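PDB 1LQT: NADPH-ferredoxin reductase FprA from Mycobacterium tuberculosis, which probably passes electrons between NADPH and ferredoxin through its bound FAD, and may supply reducing power to P450 systems. Local coordinates for residues Trp46-Val49 and Arg50-Val53; Ile63-Gln66 and Phe67-Thr70; Ser122-Ala125 and Val126-Val129. All coordinates share one frame; numbering follows the deposited sequence. Where two conformers were deposited one is given.

Contact 1 of 3, residues Trp46-Val49 and Arg50-Val53. With FAD (flavin-adenine dinucleotide), chain H.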
loop_
_atom_site.group_PDB
_atom_site.type_symbol
_atom_site.label_atom_id
_atom_site.label_comp_id
_atom_site.label_asym_id
_atom_site.label_seq_id
_atom_site.Cartn_x
_atom_site.Cartn_y
_atom_site.Cartn_z
ATOM N N TRP A 46 -8.815 -5.742 5.269
ATOM C CA TRP A 46 -8.579 -5.549 3.835
ATOM C C TRP A 46 -7.289 -4.818 3.480
ATOM O O TRP A 46 -6.938 -4.714 2.316
ATOM C CB TRP A 46 -9.782 -4.985 3.067
ATOM C CG TRP A 46 -11.074 -5.772 3.291
ATOM C CD1 TRP A 46 -11.215 -7.088 3.731
ATOM C CD2 TRP A 46 -12.384 -5.300 3.052
ATOM N NE1 TRP A 46 -12.537 -7.411 3.813
ATOM C CE2 TRP A 46 -13.280 -6.325 3.427
ATOM C CE3 TRP A 46 -12.912 -4.093 2.595
ATOM C CZ2 TRP A 46 -14.673 -6.183 3.309
ATOM C CZ3 TRP A 46 -14.277 -3.961 2.480
ATOM C CH2 TRP A 46 -15.141 -4.985 2.861
ATOM N N GLY A 47 -6.571 -4.332 4.474
ATOM C CA GLY A 47 -5.281 -3.723 4.241
ATOM C C GLY A 47 -5.379 -2.605 3.240
ATOM O O GLY A 47 -6.256 -1.742 3.303
ATOM N N LEU A 48 -4.447 -2.580 2.305
ATOM C CA LEU A 48 -4.364 -1.508 1.304
ATOM C C LEU A 48 -5.535 -1.553 0.337
ATOM O O LEU A 48 -5.772 -0.560 -0.352
ATOM C CB LEU A 48 -3.048 -1.559 0.554
ATOM C CG LEU A 48 -1.809 -1.142 1.346
ATOM C CD1 LEU A 48 -0.569 -1.477 0.540
ATOM C CD2 LEU A 48 -1.830 0.340 1.674
ATOM N N VAL A 49 -6.306 -2.640 0.258
ATOM C CA VAL A 49 -7.493 -2.577 -0.592
ATOM C C VAL A 49 -8.407 -1.454 -0.072
ATOM O O VAL A 49 -9.033 -0.748 -0.857
ATOM C CB VAL A 49 -8.206 -3.928 -0.674
ATOM C CG1 VAL A 49 -9.573 -3.838 -1.314
ATOM C CG2 VAL A 49 -7.347 -4.934 -1.400
ATOM N N ARG A 50 -8.528 -1.330 1.230
ATOM C CA ARG A 50 -9.255 -0.244 1.862
ATOM C C ARG A 50 -8.437 1.034 1.975
ATOM O O ARG A 50 -8.914 2.101 1.573
ATOM C CB ARG A 50 -9.743 -0.687 3.244
ATOM C CG ARG A 50 -10.426 0.409 4.032
ATOM C CD ARG A 50 -10.819 -0.016 5.407
ATOM N NE ARG A 50 -11.161 1.086 6.275
ATOM C CZ ARG A 50 -12.404 1.487 6.595
ATOM N NH1 ARG A 50 -13.459 0.886 6.093
ATOM N NH2 ARG A 50 -12.566 2.482 7.435
ATOM N N SER A 51 -7.207 0.955 2.485
ATOM C CA SER A 51 -6.489 2.165 2.864
ATOM C C SER A 51 -5.487 2.702 1.861
ATOM O O SER A 51 -4.958 3.779 2.081
ATOM C CB SER A 51 -5.792 1.970 4.182
ATOM O OG SER A 51 -4.646 1.137 4.074
ATOM N N GLY A 52 -5.232 1.937 0.816
ATOM C CA GLY A 52 -4.234 2.290 -0.177
ATOM C C GLY A 52 -4.816 2.663 -1.521
ATOM O O GLY A 52 -4.641 3.772 -1.984
ATOM N N VAL A 53 -5.552 1.736 -2.114
ATOM C CA VAL A 53 -6.206 1.961 -3.378
ATOM C C VAL A 53 -6.922 3.302 -3.314
ATOM O O VAL A 53 -7.638 3.608 -2.353
ATOM C CB VAL A 53 -7.177 0.811 -3.721
ATOM C CG1 VAL A 53 -7.916 1.118 -5.000
ATOM C CG2 VAL A 53 -6.446 -0.518 -3.838
HETATM P PA FAD H . -1.402 -4.934 2.918
HETATM O O1A FAD H . -0.622 -3.737 3.285
HETATM O O2A FAD H . -2.533 -4.820 1.964
HETATM O O5B FAD H . -1.999 -5.586 4.251
HETATM C C5B FAD H . -1.192 -5.665 5.432
HETATM C C4B FAD H . -2.156 -5.757 6.609
HETATM O O4B FAD H . -1.388 -6.130 7.750
HETATM C C3B FAD H . -2.853 -4.435 6.951
HETATM O O3B FAD H . -4.242 -4.594 7.128
HETATM C C2B FAD H . -2.145 -4.002 8.207
HETATM O O2B FAD H . -2.869 -3.139 9.054
HETATM C C1B FAD H . -1.812 -5.353 8.853
HETATM N N9A FAD H . -0.729 -5.315 9.826
HETATM C C8A FAD H . 0.496 -4.729 9.653
HETATM N N7A FAD H . 1.274 -4.880 10.718
HETATM C C5A FAD H . 0.496 -5.566 11.630
HETATM C C6A FAD H . 0.763 -5.998 12.931
HETATM N N6A FAD H . 1.928 -5.841 13.540
HETATM N N1A FAD H . -0.233 -6.671 13.571
HETATM C C2A FAD H . -1.414 -6.891 12.933
HETATM N N3A FAD H . -1.733 -6.509 11.689
HETATM C C4A FAD H . -0.743 -5.849 11.079
HETATM N N1 FAD H . -3.078 -2.856 -6.453
HETATM C C2 FAD H . -4.015 -3.008 -7.431
HETATM O O2 FAD H . -4.217 -4.092 -7.946
HETATM N N3 FAD H . -4.725 -1.896 -7.855
HETATM C C4 FAD H . -4.609 -0.657 -7.296
HETATM O O4 FAD H . -5.309 0.299 -7.699
HETATM C C4X FAD H . -3.682 -0.520 -6.257
HETATM N N5 FAD H . -3.520 0.691 -5.622
HETATM C C5X FAD H . -2.579 0.821 -4.633
HETATM C C6 FAD H . -2.394 2.034 -4.016
HETATM C C7 FAD H . -1.407 2.234 -3.067
HETATM C C7M FAD H . -1.253 3.576 -2.405
HETATM C C8 FAD H . -0.602 1.146 -2.709
HETATM C C8M FAD H . 0.502 1.310 -1.701
HETATM C C9 FAD H . -0.792 -0.098 -3.308
HETATM C C9A FAD H . -1.775 -0.280 -4.271
HETATM N N10 FAD H . -1.968 -1.514 -4.901
HETATM C C10 FAD H . -2.931 -1.643 -5.871
HETATM C "C1'" FAD H . -1.185 -2.724 -4.517
HETATM C "C2'" FAD H . -1.860 -3.486 -3.378
HETATM O "O2'" FAD H . -2.240 -2.558 -2.393
HETATM C "C3'" FAD H . -0.877 -4.516 -2.790
HETATM O "O3'" FAD H . -0.509 -5.481 -3.771
HETATM C "C4'" FAD H . -1.429 -5.370 -1.648
HETATM O "O4'" FAD H . -2.334 -4.630 -0.834
HETATM C "C5'" FAD H . -0.288 -5.920 -0.792
HETATM O "O5'" FAD H . -0.908 -6.858 0.097
HETATM P P FAD H . -0.309 -7.301 1.498
HETATM O O1P FAD H . -1.290 -8.284 2.009
HETATM O O2P FAD H . 1.123 -7.720 1.418
HETATM O O3P FAD H . -0.293 -5.998 2.402
#

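Contact 2 of 3, residues Ile63-Gln66 and Phe67-Thr70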
loop_
_atom_site.group_PDB
_atom_site.type_symbol
_atom_site.label_atom_id
_atom_site.label_comp_id
_atom_site.label_asym_id
_atom_site.label_seq_id
_atom_site.Cartn_x
_atom_site.Cartn_y
_atom_site.Cartn_z
ATOM N N ILE A 63 -12.679 -6.633 -5.024
ATOM C CA ILE A 63 -12.043 -7.875 -4.633
ATOM C C ILE A 63 -12.385 -8.198 -3.171
ATOM O O ILE A 63 -12.322 -9.333 -2.768
ATOM C CB ILE A 63 -10.487 -7.754 -4.828
ATOM C CG1 ILE A 63 -9.762 -9.081 -4.546
ATOM C CG2 ILE A 63 -9.906 -6.679 -3.941
ATOM C CD1 ILE A 63 -10.109 -10.198 -5.516
ATOM N N SER A 64 -12.726 -7.172 -2.390
ATOM C CA SER A 64 -13.102 -7.415 -1.009
ATOM C C SER A 64 -14.263 -8.396 -0.870
ATOM O O SER A 64 -14.376 -9.053 0.149
ATOM C CB SER A 64 -13.377 -6.099 -0.304
ATOM O OG SER A 64 -14.474 -5.416 -0.863
ATOM N N LYS A 65 -15.113 -8.513 -1.885
ATOM C CA LYS A 65 -16.200 -9.471 -1.811
ATOM C C LYS A 65 -15.679 -10.880 -1.666
ATOM O O LYS A 65 -16.254 -11.705 -0.980
ATOM C CB LYS A 65 -17.050 -9.383 -3.069
ATOM C CG LYS A 65 -17.924 -8.195 -3.151
ATOM C CD LYS A 65 -19.177 -8.405 -2.336
ATOM C CE LYS A 65 -20.228 -7.398 -2.652
ATOM N NZ LYS A 65 -21.445 -7.733 -1.894
ATOM N N GLN A 66 -14.586 -11.185 -2.364
ATOM C CA GLN A 66 -13.937 -12.487 -2.264
ATOM C C GLN A 66 -13.459 -12.730 -0.835
ATOM O O GLN A 66 -13.567 -13.834 -0.309
ATOM C CB GLN A 66 -12.716 -12.566 -3.198
ATOM C CG GLN A 66 -12.972 -12.724 -4.618
ATOM C CD GLN A 66 -11.678 -13.031 -5.406
ATOM O OE1 GLN A 66 -10.656 -13.550 -4.856
ATOM N NE2 GLN A 66 -11.714 -12.705 -6.683
ATOM N N PHE A 67 -12.865 -11.699 -0.235
ATOM C CA PHE A 67 -12.389 -11.803 1.120
ATOM C C PHE A 67 -13.559 -12.061 2.069
ATOM O O PHE A 67 -13.446 -12.849 2.995
ATOM C CB PHE A 67 -11.623 -10.531 1.548
ATOM C CG PHE A 67 -10.462 -10.134 0.629
ATOM C CD1 PHE A 67 -9.907 -11.014 -0.287
ATOM C CD2 PHE A 67 -9.975 -8.850 0.683
ATOM C CE1 PHE A 67 -8.851 -10.620 -1.073
ATOM C CE2 PHE A 67 -8.912 -8.449 -0.128
ATOM C CZ PHE A 67 -8.376 -9.325 -0.990
ATOM N N GLU A 68 -14.674 -11.397 1.822
ATOM C CA GLU A 68 -15.867 -11.575 2.661
ATOM C C GLU A 68 -16.388 -13.003 2.553
ATOM O O GLU A 68 -16.802 -13.587 3.540
ATOM C CB GLU A 68 -16.951 -10.585 2.269
ATOM C CG GLU A 68 -16.584 -9.159 2.663
ATOM C CD GLU A 68 -17.583 -8.128 2.191
ATOM O OE1 GLU A 68 -17.894 -8.126 0.988
ATOM O OE2 GLU A 68 -17.999 -7.315 2.996
ATOM N N LYS A 69 -16.358 -13.562 1.358
ATOM C CA LYS A 69 -16.798 -14.929 1.179
ATOM C C LYS A 69 -15.897 -15.886 1.956
ATOM O O LYS A 69 -16.388 -16.793 2.607
ATOM C CB LYS A 69 -16.824 -15.278 -0.305
ATOM C CG LYS A 69 -17.414 -16.647 -0.616
ATOM C CD LYS A 69 -17.577 -16.881 -2.108
ATOM C CE LYS A 69 -17.785 -18.350 -2.411
ATOM N NZ LYS A 69 -18.945 -18.857 -1.644
ATOM N N THR A 70 -14.584 -15.665 1.942
ATOM C CA THR A 70 -13.693 -16.491 2.736
ATOM C C THR A 70 -14.041 -16.356 4.222
ATOM O O THR A 70 -14.090 -17.336 4.957
ATOM C CB THR A 70 -12.257 -16.076 2.463
ATOM O OG1 THR A 70 -11.936 -16.427 1.117
ATOM C CG2 THR A 70 -11.263 -16.789 3.390
HETATM O O HOH W 1 -17.082 -5.902 -0.434
HETATM O O HOH W 2 -20.562 -7.894 0.685
#

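Contact 3 of 3, residues Ser122-Ala125 and Val126-Val129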
loop_
_atom_site.group_PDB
_atom_site.type_symbol
_atom_site.label_atom_id
_atom_site.label_comp_id
_atom_site.label_asym_id
_atom_site.label_seq_id
_atom_site.Cartn_x
_atom_site.Cartn_y
_atom_site.Cartn_z
ATOM N N SER A 122 7.017 18.412 3.815
ATOM C CA SER A 122 7.711 17.308 3.150
ATOM C C SER A 122 7.263 16.012 3.808
ATOM O O SER A 122 7.548 15.790 4.972
ATOM C CB SER A 122 9.213 17.464 3.294
ATOM O OG SER A 122 9.892 16.308 2.836
ATOM N N ILE A 123 6.531 15.198 3.063
ATOM C CA ILE A 123 5.915 13.986 3.579
ATOM C C ILE A 123 6.093 12.855 2.597
ATOM O O ILE A 123 6.485 13.076 1.465
ATOM C CB ILE A 123 4.409 14.213 3.899
ATOM C CG1 ILE A 123 3.607 14.519 2.640
ATOM C CG2 ILE A 123 4.251 15.288 4.927
ATOM C CD1 ILE A 123 2.121 14.703 2.906
ATOM N N ALA A 124 5.794 11.642 3.047
ATOM C CA ALA A 124 5.767 10.488 2.176
ATOM C C ALA A 124 4.389 10.257 1.632
ATOM O O ALA A 124 3.383 10.594 2.241
ATOM C CB ALA A 124 6.223 9.228 2.916
ATOM N N ALA A 125 4.326 9.611 0.489
ATOM C CA ALA A 125 3.063 9.167 -0.023
ATOM C C ALA A 125 2.360 8.237 0.953
ATOM O O ALA A 125 1.140 8.269 1.068
ATOM C CB ALA A 125 3.197 8.521 -1.396
ATOM N N VAL A 126 3.121 7.392 1.652
ATOM C CA VAL A 126 2.482 6.540 2.657
ATOM C C VAL A 126 1.568 7.387 3.568
ATOM O O VAL A 126 0.430 7.030 3.848
ATOM C CB VAL A 126 3.532 5.814 3.510
ATOM C CG1 VAL A 126 2.855 4.974 4.574
ATOM C CG2 VAL A 126 4.402 4.931 2.620
ATOM N N ASP A 127 2.107 8.484 4.075
ATOM C CA ASP A 127 1.378 9.309 5.010
ATOM C C ASP A 127 0.271 10.113 4.313
ATOM O O ASP A 127 -0.775 10.314 4.904
ATOM C CB ASP A 127 2.294 10.247 5.778
ATOM C CG ASP A 127 3.329 9.527 6.581
ATOM O OD1 ASP A 127 4.187 8.799 5.990
ATOM O OD2 ASP A 127 3.385 9.668 7.819
ATOM N N PHE A 128 0.491 10.600 3.097
ATOM C CA PHE A 128 -0.528 11.341 2.389
ATOM C C PHE A 128 -1.712 10.466 2.009
ATOM O O PHE A 128 -2.861 10.840 2.224
ATOM C CB PHE A 128 0.088 12.019 1.158
ATOM C CG PHE A 128 -0.880 12.918 0.446
ATOM C CD1 PHE A 128 -1.372 14.041 1.048
ATOM C CD2 PHE A 128 -1.267 12.647 -0.850
ATOM C CE1 PHE A 128 -2.275 14.868 0.390
ATOM C CE2 PHE A 128 -2.161 13.483 -1.485
ATOM C CZ PHE A 128 -2.655 14.557 -0.856
ATOM N N VAL A 129 -1.420 9.308 1.441
ATOM C CA VAL A 129 -2.411 8.320 1.090
ATOM C C VAL A 129 -3.175 7.855 2.320
ATOM O O VAL A 129 -4.407 7.758 2.325
ATOM C CB VAL A 129 -1.768 7.120 0.380
ATOM C CG1 VAL A 129 -2.791 6.009 0.156
ATOM C CG2 VAL A 129 -1.118 7.532 -0.948
#

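Contact 1 of 3, residues Trp46-Val49 and Arg50-Val53
Gly-47 and Leu-48 accept, through their carbonyl oxygens, all the backbone hydrogen bonds that tie Trp-46-Val-49 to Arg-50-Val-53, and these define the single turn of helix 48-51. Ser-51 N reaches Gly-47 O at 3.0 Å in the carbonyl plane, the regular helical bond, while Arg-50 N adds a weak one to the same oxygen. Leu-48 O is gripped twice: Gly-52 N comes in tilted from the carbonyl plane at 2.8 Å, and Val-53 N lies nearly along the C=O axis at 2.9 Å. The second donor is five residues on, a widened turn where the helix gives way to loop.

Apolar packing across the turn falls to one branch of Leu-48. With CG anti to the carbonyl carbon (chi1 -71°), CD2 alone turns back, meeting Gly-52 CA at 3.6 Å and leaving no room there for a side chain.

Contacts with FAD begin at the helix start. Gly-47, the N-cap, has a positive phi that suits glycine; its bare CA approaches FAD O3B to 3.2 Å, and FAD O5B fills the place of a CB. Leu-48 N donates an almost straight bond (172°) to phosphate oxygen O2A at 3.0 Å, while its CB, CG and CD1 lie along the ribityl and phosphate part. The Val-53 CG2 methyl lies against Leu-48 O and FAD N5, 3.6 Å from each.

Two charged residues link the turn to the rest of the protein: Arg-50 runs its extended chain away to a salt bridge with Glu-430, and Lys-61 NZ donates to the carbonyl oxygens of Val-49 and Val-53.

The short helix offers its first amide to the pyrophosphate, whose negative charge its dipole probably steadies, while Gly-52 and Val-53, just after it, border the isoalloxazine ring in the FAD site of this ferredoxin-NADP reductase.

Contact 2 of 3, residues Ile63-Gln66 and Phe67-Thr70
Phe-67 folds back over Ile-63 in the first turns of the amphipathic alpha-helix 64-71, which packs one side against helix 13-28 of the FAD-binding part of the fold. With CG anti to the carbonyl carbon (chi1 -55°), the ring is laid so that Ile-63 O sits 3.8 Å above its centre, over one face. In the conformer described, Ile-63 CG1 meets the far end of the ring, at 3.8 Å from Phe-67 CZ. Phe-16 stacks on Phe-67 and Val-49 also touches it, so a large aromatic suits this buried position.

Glu-68 binds back through its amide, Glu-68 N to Ser-64 O at 2.9 Å. Its OE1 accepts from two waters: one also donates to Ser-64 OG, which has a further partner in Lys-61 O, and the other accepts from Lys-65 NZ. The ammonium and carboxylate stand too far apart for a salt bridge, with Lys-65 NZ 4.6 Å from Glu-68 OE1, so a water bridges the two, and their charges probably still attract.

Lys-69 continues the helix with its amide on Lys-65 O, its long chain leading away from the preceding turn, as fits an exposed position. Thr-70 is small and beta-branched, and packs against Ala-19 and Ala-20 of helix 13-28. Thr-70 N donates to Gln-66 O over 3.1 Å, with an N-H...O angle of 161°.

Contact 3 of 3, residues Ser122-Ala125 and Val126-Val129
Ala-125 gives up the most surface here, where strand 122-124 passes straight into helix 125-132. It is the first residue of the helix, and its carbonyl oxygen receives Val-129 N at 2.8 Å, a short and nearly straight bond (163°). The same oxygen is pressed from the side by the valine itself: Val-129 CG2, anti to its own carbonyl carbon, is thereby turned back onto the oxygen of the preceding turn and comes to 3.1 Å from Ala-125 O. That is tight packing for a methyl. A small residue suits Ala-125, because its own methyl is hemmed in by Val-319, Val-158 and Val-162.

Ala-124 buries about half as much and serves as the N-cap. Ala-124 O takes the opening bond of the helix, from Phe-128 N at 3.0 Å in the carbonyl plane. Having no polar side chain, it does not cap the helix with one; its methyl instead rests near Val-126, CB to CB at 4.4 Å.

Ile-123 contributes almost as much surface, by reaching forward from the strand. Its CG1 stands between the backbone N and the carbonyl carbon (chi1 65°), and the extended chi2 (178°) then carries CD1 ahead to Phe-128 CB at 3.8 Å and on to CD1 of the ring. The branched aliphatic fits both the extended strand and this hydrophobic step to the helix.

This passage from strand to helix brings Val-129 to the FAD, which it touches. Beyond the turn, the Phe-128 ring leads away to Val-162 and Leu-166 and stands edge-to-face with Tyr-132. Strand 122-124, outermost in a parallel sheet, bonds through its backbone to strand 317-320, while Ala-125 packs between that strand and helix 157-167.

The three contacts follow one another along the chain. Contacts 1 and 2, with centres 13 Å apart, belong to consecutive helices, 48-51 and 64-71, which touch directly: Trp-46 lies against Ser-64, Phe-67 and Glu-68, and Val-49 meets Ile-63. Contact 2 thus backs the turn that holds the FAD. Contact 3, its centre 15 Å from that of contact 1, begins on an edge strand of the parallel sheet, yet Val-129 reaches Gly-52 O and touches FAD. Contacts 2 and 3 are separate, with nearest atoms about 15 Å apart. Contact 1 lies between the two, touching helix 64-71 on one hand and helix 125-132 on the other.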